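Local coordinates for Mll3558 protein (Mesorhizobium loti, PDB 3RD6) that is of unknown function but belongs to the AHA1 family of Hsp90 ATPase activator homologues, with a Bet v 1-like fold that often binds hydrophobic ligands, at residues F10-V23 with E135-L149. Sequence-based numbering, arbitrary orientation.
Sequences FTIERTYPQSPDRV and EEGTRGLLEALAAEL
Glu135 lays its aliphatic chain over one face of the Phe10 ring: CG sits 3.7 Å from the ring centroid, 22° off the normal, which meets the geometry of a CH-pi contact. The carboxylate turns on to Arg139, whose NH2 lies 3.2 Å from Glu135 OE2 in a salt bridge made in the guanidinium plane. A face of that guanidinium receives Ile12 CG2, 3.5 Å from Arg139 NH1, while Ile12 CD1 touches Glu135 CG and Thr138 CG2. Replacing Phe10 by an alanine would probably strip the Glu135 methylene of its aromatic cover and let the carboxylate arm shift beside Arg139. With CG anti to the carbonyl carbon (chi1 -62°), the Tyr16 ring meets the helix edge-on at Ala146 CA, which brings OH 2.8 Å from Leu142 O, above the carbonyl plane; Ala146 N reaches that oxygen from the opposite face. Arg14 sets a guanidinium face over Ala146 CB. Gln18, bent at chi2, brings OE1 to Leu149 CB (3.4 Å), and Leu149 CD2 packs on Val23 CG2. Axes of 10-16 and 135-148 run 9.7 Å apart, 19° from parallel, placing C-terminal helix 131-148 along edge strand 5-16, as in the helix-grip fold of Bet v 1-like proteins. The join is thus largely apolar: its one direct hydrogen bond satisfies buried Tyr16 OH, the salt bridge stays within the helix, and waters link Arg14 NE to Arg139 O and, weakly, Thr11 N to Glu135 OE1.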
# COMPACT_ATOMS: atom_id res chain seq x y z
N PHE A 10 10.10 -8.33 -2.71
CA PHE A 10 10.44 -9.61 -3.32
C PHE A 10 9.60 -9.77 -4.56
O PHE A 10 8.55 -9.13 -4.69
CB PHE A 10 10.23 -10.78 -2.33
CG PHE A 10 8.80 -11.04 -1.97
CD1 PHE A 10 7.95 -11.68 -2.85
CD2 PHE A 10 8.31 -10.69 -0.73
CE1 PHE A 10 6.62 -11.97 -2.51
CE2 PHE A 10 7.00 -10.97 -0.38
CZ PHE A 10 6.16 -11.61 -1.27
N THR A 11 10.07 -10.60 -5.48
CA THR A 11 9.34 -10.82 -6.72
C THR A 11 9.27 -12.31 -7.06
O THR A 11 10.20 -13.06 -6.79
CB THR A 11 10.01 -10.03 -7.85
OG1 THR A 11 10.33 -8.72 -7.36
CG2 THR A 11 9.06 -9.87 -9.03
N ILE A 12 8.16 -12.72 -7.64
CA ILE A 12 7.94 -14.11 -8.00
C ILE A 12 7.40 -14.23 -9.42
O ILE A 12 6.32 -13.75 -9.72
CB ILE A 12 6.94 -14.76 -7.03
CG1 ILE A 12 7.44 -14.60 -5.59
CG2 ILE A 12 6.75 -16.22 -7.36
CD1 ILE A 12 6.43 -14.99 -4.54
N GLU A 13 8.18 -14.86 -10.30
CA GLU A 13 7.74 -15.05 -11.67
C GLU A 13 7.22 -16.47 -11.80
O GLU A 13 7.76 -17.40 -11.21
CB GLU A 13 8.88 -14.85 -12.67
CG GLU A 13 9.35 -13.41 -12.79
CD GLU A 13 10.78 -13.22 -12.34
OE1 GLU A 13 11.09 -13.55 -11.17
OE2 GLU A 13 11.60 -12.72 -13.15
N ARG A 14 6.13 -16.62 -12.55
CA ARG A 14 5.54 -17.93 -12.74
C ARG A 14 4.64 -17.87 -13.96
O ARG A 14 3.69 -17.09 -14.00
CB ARG A 14 4.71 -18.33 -11.51
CG ARG A 14 4.34 -19.80 -11.51
CD ARG A 14 3.60 -20.19 -10.25
NE ARG A 14 3.78 -21.61 -9.94
CZ ARG A 14 3.51 -22.61 -10.78
NH1 ARG A 14 3.03 -22.35 -11.99
NH2 ARG A 14 3.71 -23.86 -10.39
N THR A 15 4.94 -18.70 -14.95
CA THR A 15 4.16 -18.72 -16.18
C THR A 15 3.06 -19.76 -16.14
O THR A 15 3.17 -20.78 -15.47
CB THR A 15 5.06 -18.97 -17.38
OG1 THR A 15 6.14 -18.04 -17.38
CG2 THR A 15 4.26 -18.83 -18.67
N TYR A 16 2.00 -19.48 -16.89
CA TYR A 16 0.85 -20.37 -16.96
C TYR A 16 0.52 -20.63 -18.41
O TYR A 16 0.66 -19.74 -19.25
CB TYR A 16 -0.35 -19.72 -16.26
CG TYR A 16 -0.13 -19.46 -14.79
CD1 TYR A 16 -0.32 -20.47 -13.85
CD2 TYR A 16 0.33 -18.23 -14.34
CE1 TYR A 16 -0.07 -20.26 -12.50
CE2 TYR A 16 0.59 -18.00 -12.99
CZ TYR A 16 0.38 -19.02 -12.08
OH TYR A 16 0.63 -18.81 -10.74
N PRO A 17 0.06 -21.85 -18.73
CA PRO A 17 -0.30 -22.20 -20.10
C PRO A 17 -1.55 -21.43 -20.52
O PRO A 17 -1.87 -21.34 -21.70
CB PRO A 17 -0.55 -23.70 -20.00
CG PRO A 17 -1.17 -23.82 -18.65
CD PRO A 17 -0.27 -22.94 -17.80
N GLN A 18 -2.26 -20.89 -19.53
CA GLN A 18 -3.47 -20.12 -19.78
C GLN A 18 -3.13 -18.74 -20.35
O GLN A 18 -2.01 -18.24 -20.22
CB GLN A 18 -4.27 -19.94 -18.49
CG GLN A 18 -4.97 -21.18 -18.00
CD GLN A 18 -4.02 -22.32 -17.74
OE1 GLN A 18 -3.01 -22.17 -17.06
NE2 GLN A 18 -4.35 -23.49 -18.28
N SER A 19 -4.12 -18.12 -20.98
CA SER A 19 -3.97 -16.79 -21.55
C SER A 19 -4.22 -15.77 -20.44
O SER A 19 -4.60 -16.14 -19.32
CB SER A 19 -4.98 -16.59 -22.68
OG SER A 19 -6.31 -16.71 -22.20
N PRO A 20 -4.03 -14.47 -20.72
CA PRO A 20 -4.25 -13.45 -19.69
C PRO A 20 -5.68 -13.37 -19.16
O PRO A 20 -5.90 -13.35 -17.95
CB PRO A 20 -3.81 -12.16 -20.38
CG PRO A 20 -4.22 -12.41 -21.80
CD PRO A 20 -3.75 -13.83 -22.02
N ASP A 21 -6.65 -13.34 -20.06
CA ASP A 21 -8.06 -13.27 -19.66
C ASP A 21 -8.39 -14.30 -18.58
O ASP A 21 -9.10 -14.01 -17.63
CB ASP A 21 -8.96 -13.49 -20.88
CG ASP A 21 -9.64 -12.21 -21.33
OD1 ASP A 21 -10.60 -11.77 -20.65
OD2 ASP A 21 -9.22 -11.64 -22.36
N ARG A 22 -7.84 -15.49 -18.74
CA ARG A 22 -8.07 -16.57 -17.80
C ARG A 22 -7.44 -16.31 -16.43
O ARG A 22 -8.13 -16.39 -15.41
CB ARG A 22 -7.57 -17.89 -18.38
N VAL A 23 -6.14 -16.01 -16.41
CA VAL A 23 -5.45 -15.76 -15.15
C VAL A 23 -5.94 -14.49 -14.45
O VAL A 23 -6.04 -14.44 -13.23
CB VAL A 23 -3.93 -15.67 -15.34
CG1 VAL A 23 -3.22 -15.54 -14.02
CG2 VAL A 23 -3.46 -16.88 -16.10
N GLU A 135 6.80 -14.61 1.63
CA GLU A 135 7.10 -14.94 0.23
C GLU A 135 6.87 -16.44 0.03
O GLU A 135 6.41 -16.87 -1.03
CB GLU A 135 8.54 -14.62 -0.15
CG GLU A 135 8.77 -14.80 -1.65
CD GLU A 135 10.23 -14.91 -2.03
OE1 GLU A 135 11.08 -14.17 -1.46
OE2 GLU A 135 10.53 -15.74 -2.93
N GLU A 136 7.21 -17.23 1.06
CA GLU A 136 7.06 -18.67 1.01
C GLU A 136 5.61 -19.03 0.71
O GLU A 136 5.33 -19.86 -0.15
CB GLU A 136 7.49 -19.28 2.34
CG GLU A 136 7.74 -20.78 2.30
CD GLU A 136 8.31 -21.31 3.61
OE1 GLU A 136 9.36 -20.80 4.06
OE2 GLU A 136 7.71 -22.24 4.18
N GLY A 137 4.69 -18.40 1.44
CA GLY A 137 3.27 -18.67 1.25
C GLY A 137 2.73 -18.24 -0.10
O GLY A 137 1.99 -18.99 -0.74
N THR A 138 3.09 -17.03 -0.52
CA THR A 138 2.62 -16.51 -1.80
C THR A 138 3.11 -17.42 -2.94
O THR A 138 2.39 -17.66 -3.91
CB THR A 138 3.13 -15.07 -2.03
OG1 THR A 138 2.55 -14.21 -1.03
CG2 THR A 138 2.74 -14.57 -3.42
N ARG A 139 4.33 -17.92 -2.81
CA ARG A 139 4.90 -18.79 -3.82
C ARG A 139 4.06 -20.07 -3.84
O ARG A 139 3.97 -20.75 -4.85
CB ARG A 139 6.36 -19.10 -3.48
CG ARG A 139 7.18 -19.63 -4.64
CD ARG A 139 8.64 -19.70 -4.26
NE ARG A 139 9.37 -18.45 -4.52
CZ ARG A 139 9.63 -17.98 -5.74
NH1 ARG A 139 9.23 -18.64 -6.81
NH2 ARG A 139 10.33 -16.85 -5.89
N GLY A 140 3.43 -20.37 -2.70
CA GLY A 140 2.58 -21.54 -2.60
C GLY A 140 1.20 -21.29 -3.17
O GLY A 140 0.64 -22.13 -3.87
N LEU A 141 0.66 -20.12 -2.87
CA LEU A 141 -0.65 -19.73 -3.36
C LEU A 141 -0.64 -19.61 -4.88
O LEU A 141 -1.63 -19.92 -5.53
CB LEU A 141 -1.07 -18.40 -2.71
CG LEU A 141 -1.46 -18.50 -1.23
CD1 LEU A 141 -1.34 -17.15 -0.57
CD2 LEU A 141 -2.87 -19.06 -1.09
N LEU A 142 0.47 -19.17 -5.44
CA LEU A 142 0.59 -19.03 -6.89
C LEU A 142 0.71 -20.41 -7.51
O LEU A 142 0.21 -20.64 -8.62
CB LEU A 142 1.82 -18.20 -7.27
CG LEU A 142 1.76 -16.69 -7.07
CD1 LEU A 142 3.11 -16.10 -7.44
CD2 LEU A 142 0.64 -16.08 -7.93
N GLU A 143 1.38 -21.31 -6.81
CA GLU A 143 1.53 -22.68 -7.27
C GLU A 143 0.12 -23.28 -7.23
O GLU A 143 -0.30 -23.97 -8.17
CB GLU A 143 2.48 -23.45 -6.34
CG GLU A 143 3.28 -24.57 -7.01
CD GLU A 143 2.59 -25.91 -6.94
OE1 GLU A 143 3.16 -26.90 -7.45
OE2 GLU A 143 1.48 -25.99 -6.38
N ALA A 144 -0.62 -22.98 -6.16
CA ALA A 144 -2.00 -23.46 -6.00
C ALA A 144 -2.88 -22.91 -7.12
O ALA A 144 -3.74 -23.62 -7.63
CB ALA A 144 -2.54 -23.03 -4.66
N LEU A 145 -2.68 -21.64 -7.47
CA LEU A 145 -3.44 -21.02 -8.55
C LEU A 145 -3.26 -21.86 -9.81
O LEU A 145 -4.23 -22.14 -10.53
CB LEU A 145 -2.93 -19.60 -8.82
CG LEU A 145 -3.45 -18.91 -10.10
CD1 LEU A 145 -4.96 -18.79 -10.09
CD2 LEU A 145 -2.82 -17.54 -10.20
N ALA A 146 -2.01 -22.27 -10.05
CA ALA A 146 -1.66 -23.08 -11.21
C ALA A 146 -2.65 -24.23 -11.39
O ALA A 146 -3.22 -24.41 -12.48
CB ALA A 146 -0.24 -23.63 -11.05
N ALA A 147 -2.86 -24.99 -10.33
CA ALA A 147 -3.79 -26.12 -10.37
C ALA A 147 -5.22 -25.69 -10.70
O ALA A 147 -5.95 -26.39 -11.39
CB ALA A 147 -3.77 -26.87 -9.04
N GLU A 148 -5.61 -24.52 -10.18
CA GLU A 148 -6.95 -23.99 -10.41
C GLU A 148 -7.16 -23.65 -11.89
O GLU A 148 -8.29 -23.42 -12.32
CB GLU A 148 -7.15 -22.73 -9.56
CG GLU A 148 -8.51 -22.63 -8.88
CD GLU A 148 -9.68 -22.60 -9.87
OE1 GLU A 148 -9.63 -21.82 -10.84
OE2 GLU A 148 -10.64 -23.37 -9.67
N LEU A 149 -6.08 -23.63 -12.66
CA LEU A 149 -6.15 -23.33 -14.09
C LEU A 149 -5.93 -24.56 -14.98
O LEU A 149 -6.84 -24.88 -15.78
CB LEU A 149 -5.15 -22.23 -14.45
CG LEU A 149 -5.56 -20.79 -14.14
CD1 LEU A 149 -5.76 -20.63 -12.66
CD2 LEU A 149 -4.50 -19.81 -14.64
O HOH W 1 12.34 -12.23 -4.04
O HOH W 2 4.84 -21.35 -7.43